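Local coordinates for protein polygalacturonase (Pectobacterium carotovorum subsp. carotovorum, PDB 1BHE) that hydrolyses the alpha-1,4-linked galacturonic acid chains of pectin at internal bonds, helping the bacterium to macerate and soft-rot plant tissue, at residues Thr190-Pro195 and Asp202-Met207; Ser217-Ala220 and Asn225-Ile228. All coordinates share one frame; numbering follows the deposited sequence.

Contact 1. Residues Thr190-Pro195 and Asp202-Met207; sequences TTIKTP and DGIDPM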
# COMPACT_ATOMS: atom_id res chain seq x y z
N THR A 190 -8.02 3.90 8.21
CA THR A 190 -6.81 4.52 7.69
C THR A 190 -7.23 5.35 6.48
O THR A 190 -7.92 4.83 5.60
CB THR A 190 -5.75 3.49 7.27
OG1 THR A 190 -5.21 2.86 8.44
CG2 THR A 190 -4.60 4.15 6.53
N THR A 191 -6.85 6.62 6.47
CA THR A 191 -7.14 7.47 5.31
C THR A 191 -5.84 7.73 4.56
O THR A 191 -4.87 8.13 5.18
CB THR A 191 -7.80 8.80 5.72
OG1 THR A 191 -9.08 8.49 6.28
CG2 THR A 191 -7.99 9.72 4.53
N ILE A 192 -5.82 7.47 3.26
CA ILE A 192 -4.66 7.73 2.42
C ILE A 192 -5.09 8.71 1.32
O ILE A 192 -6.07 8.43 0.62
CB ILE A 192 -4.05 6.46 1.80
CG1 ILE A 192 -3.21 5.72 2.84
CG2 ILE A 192 -3.18 6.76 0.57
CD1 ILE A 192 -3.00 4.25 2.51
N LYS A 193 -4.37 9.82 1.18
CA LYS A 193 -4.71 10.80 0.15
C LYS A 193 -3.46 11.41 -0.46
O LYS A 193 -2.71 12.16 0.16
CB LYS A 193 -5.64 11.88 0.69
CG LYS A 193 -6.15 12.87 -0.34
CD LYS A 193 -6.90 12.22 -1.50
CE LYS A 193 -7.35 13.29 -2.49
NZ LYS A 193 -8.29 12.75 -3.51
N THR A 194 -3.26 11.08 -1.72
CA THR A 194 -2.14 11.53 -2.54
C THR A 194 -2.67 11.74 -3.95
O THR A 194 -3.56 11.02 -4.40
CB THR A 194 -1.01 10.48 -2.49
OG1 THR A 194 -0.30 10.64 -1.24
CG2 THR A 194 0.00 10.61 -3.61
N PRO A 195 -2.21 12.79 -4.63
CA PRO A 195 -2.70 13.12 -5.96
C PRO A 195 -2.64 11.96 -6.93
O PRO A 195 -1.67 11.19 -7.01
CB PRO A 195 -1.81 14.28 -6.39
CG PRO A 195 -1.32 14.89 -5.13
CD PRO A 195 -1.20 13.75 -4.14
N ASP A 202 1.88 3.57 -4.22
CA ASP A 202 0.97 2.52 -3.75
C ASP A 202 0.51 2.86 -2.33
O ASP A 202 1.30 3.38 -1.54
CB ASP A 202 1.62 1.15 -3.75
CG ASP A 202 1.92 0.56 -5.11
OD1 ASP A 202 1.76 1.25 -6.13
OD2 ASP A 202 2.32 -0.62 -5.17
N GLY A 203 -0.75 2.53 -2.05
CA GLY A 203 -1.31 2.81 -0.74
C GLY A 203 -0.83 1.85 0.33
O GLY A 203 -0.05 2.24 1.21
N ILE A 204 -1.35 0.63 0.35
CA ILE A 204 -0.98 -0.38 1.32
C ILE A 204 -0.62 -1.69 0.60
O ILE A 204 -1.48 -2.29 -0.04
CB ILE A 204 -2.09 -0.71 2.34
CG1 ILE A 204 -2.53 0.53 3.12
CG2 ILE A 204 -1.58 -1.78 3.30
CD1 ILE A 204 -3.69 0.29 4.07
N ASP A 205 0.62 -2.14 0.76
CA ASP A 205 1.11 -3.33 0.08
C ASP A 205 1.72 -4.39 1.01
O ASP A 205 2.89 -4.30 1.38
CB ASP A 205 2.22 -3.00 -0.92
CG ASP A 205 1.93 -2.13 -2.10
OD1 ASP A 205 0.81 -1.63 -2.30
OD2 ASP A 205 2.86 -1.92 -2.93
N PRO A 206 0.98 -5.45 1.27
CA PRO A 206 1.51 -6.64 1.94
C PRO A 206 2.47 -7.34 0.98
O PRO A 206 2.12 -7.53 -0.19
CB PRO A 206 0.28 -7.47 2.25
CG PRO A 206 -0.90 -6.62 1.93
CD PRO A 206 -0.43 -5.67 0.85
N MET A 207 3.67 -7.67 1.42
CA MET A 207 4.70 -8.30 0.60
C MET A 207 5.23 -9.56 1.27
O MET A 207 5.91 -9.48 2.29
CB MET A 207 5.88 -7.34 0.39
CG MET A 207 5.58 -6.12 -0.46
SD MET A 207 7.02 -5.05 -0.67
CE MET A 207 6.27 -3.75 -1.68

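Contact 2. Residues Ser217-Ala220 and Asn225-Ile228; sequences SNIA and NVAI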
# COMPACT_ATOMS: atom_id res chain seq x y z
N SER A 217 -11.48 1.81 5.68
CA SER A 217 -10.47 2.76 5.27
C SER A 217 -10.84 3.43 3.95
O SER A 217 -11.76 3.02 3.25
CB SER A 217 -9.11 2.04 5.19
OG SER A 217 -8.72 1.60 6.48
N ASN A 218 -10.14 4.51 3.66
CA ASN A 218 -10.40 5.34 2.48
C ASN A 218 -9.09 5.60 1.76
O ASN A 218 -8.21 6.27 2.32
CB ASN A 218 -11.04 6.64 2.96
CG ASN A 218 -11.66 7.39 1.80
OD1 ASN A 218 -10.96 7.65 0.82
ND2 ASN A 218 -12.95 7.69 1.90
N ILE A 219 -8.91 5.01 0.58
CA ILE A 219 -7.63 5.14 -0.13
C ILE A 219 -7.76 5.79 -1.49
O ILE A 219 -8.40 5.26 -2.40
CB ILE A 219 -6.95 3.76 -0.26
CG1 ILE A 219 -6.71 3.12 1.11
CG2 ILE A 219 -5.62 3.88 -1.01
CD1 ILE A 219 -6.23 1.69 1.05
N ALA A 220 -7.11 6.94 -1.66
CA ALA A 220 -7.09 7.66 -2.93
C ALA A 220 -5.64 8.07 -3.18
O ALA A 220 -5.05 8.79 -2.36
CB ALA A 220 -8.00 8.86 -2.92
N ASN A 225 -4.07 1.14 -5.14
CA ASN A 225 -4.67 1.48 -3.85
C ASN A 225 -4.17 0.46 -2.82
O ASN A 225 -3.75 0.80 -1.72
CB ASN A 225 -6.19 1.52 -3.96
CG ASN A 225 -6.67 2.51 -5.01
OD1 ASN A 225 -6.49 2.28 -6.21
ND2 ASN A 225 -7.28 3.60 -4.58
N VAL A 226 -4.20 -0.80 -3.21
CA VAL A 226 -3.68 -1.93 -2.47
C VAL A 226 -3.00 -2.85 -3.50
O VAL A 226 -3.58 -3.11 -4.56
CB VAL A 226 -4.73 -2.75 -1.70
CG1 VAL A 226 -4.17 -4.09 -1.21
CG2 VAL A 226 -5.28 -2.01 -0.48
N ALA A 227 -1.80 -3.32 -3.22
CA ALA A 227 -1.12 -4.25 -4.13
C ALA A 227 -0.57 -5.40 -3.29
O ALA A 227 0.37 -5.20 -2.52
CB ALA A 227 -0.03 -3.59 -4.95
N ILE A 228 -1.22 -6.54 -3.41
CA ILE A 228 -0.83 -7.76 -2.69
C ILE A 228 0.25 -8.49 -3.48
O ILE A 228 0.03 -8.81 -4.66
CB ILE A 228 -2.07 -8.65 -2.47
CG1 ILE A 228 -3.10 -7.92 -1.60
CG2 ILE A 228 -1.71 -9.98 -1.82
CD1 ILE A 228 -4.49 -8.54 -1.64

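Contact 1. Residues Thr190-Pro195 and Asp202-Met207
I192 reaches across to I204 and G203 with a single methyl group, CD1, and that methyl makes the tight part of this contact. I192 CD1 lies 3.8 Å from I204 CG1, the two side chains crossing at a slant, and equally far from the carbonyl oxygen G203 O. With chi2 at 159°, CD1 of I192 stands nearly anti to CA, at the end of the side chain, and so bridges the gap between two strands that share no hydrogen bonds. G203 suits its place because, having no side chain, it lets the methyl settle against its backbone, while the beta-branched I204 is at home in an extended strand and offers CG1 as an apolar surface. Nearby H176, L169 and V177 extend the packing around the two isoleucines.

The same strand is quite different on its other face. T191 and K193 take no part in the contact; T191 is partly open to solvent, and K193 is exposed, as suits a charged side chain. Past the strand, P195 is also exposed, but T194 is buried, its OG1 hydrogen-bonded to H176 NE2 and to the backbone N of S172.

This is one corner of the right-handed parallel beta-helix of family 28 glycosidases, where one coil passes from one sheet to the next, about 8 Å from G203 to the side chain of D223, the predicted proton donor. No hydrogen bond joins the two segments, so their cohesion rests on dispersion and the exclusion of water, while directional bonding is left to partners in neighbouring coils.

Contact 2. Residues Ser217-Ala220 and Asn225-Ile228
The amide of N225 reaches back to the main chain of I219, where ND2 donates to I219 O over 3.0 Å. The bond is bent at the hydrogen, with an N-H...O angle of 134°. Although the carbonyl oxygen lies almost in the amide plane of N225, ND2 itself stands above the I219 carbonyl plane, 53° out of it, so the bond is off the ideal at both ends. Beside this bond the two side chains slide past each other in opposite directions, and I219 CG2 meets N225 CB at 3.8 Å. With CG1 anti to its carbonyl carbon (chi1 -58°), I219 also brings CD1 to 4.1 Å from V226 CG2, the two aliphatic chains meeting at about a right angle.

The arrangement belongs to a corner of the parallel beta-helix, where the turn after strand 218-220, which carries D223 and D224, leads through N225 into strand 226-230 on another face of the same coil. Asparagine fits such a corner because one small, flat group can both donate and accept where the backbone turns out of its sheet.

Further out, the amide is fixed from the following coil: ND2 donates also to T249 O, and OD1 accepts from the backbone N of G252. N225 is therefore gripped at both ends of its amide, which should hold its rotation, within about 5 Å of the side chain of the inferred active-site residue H251. F247 of the next coil lies against I219, N225 and V226 together, and I219 is held in its strand by backbone bonds to D246 and G248.

From the N terminus, the chain runs along strand 183-193 and then makes a ten-residue connection, 194-203, which contact 1 closes as strand 204-207 begins. It continues through strands 210-215 and 218-220, parallel to 183-193 in the next coil, and contact 2 closes a shorter turn, with four residues between its segments. The two loops follow in series and neither nest nor cross; they are equivalent corners of successive beta-helix coils. Parallel pairing stacks one on the other: I192 N lies 2.8 Å from N218 O and I192 O 2.9 Å from A220 N, both probable hydrogen bonds, while strand 204-207 neighbours strand 226-230, with a weak bond from A227 N to D205 OD1.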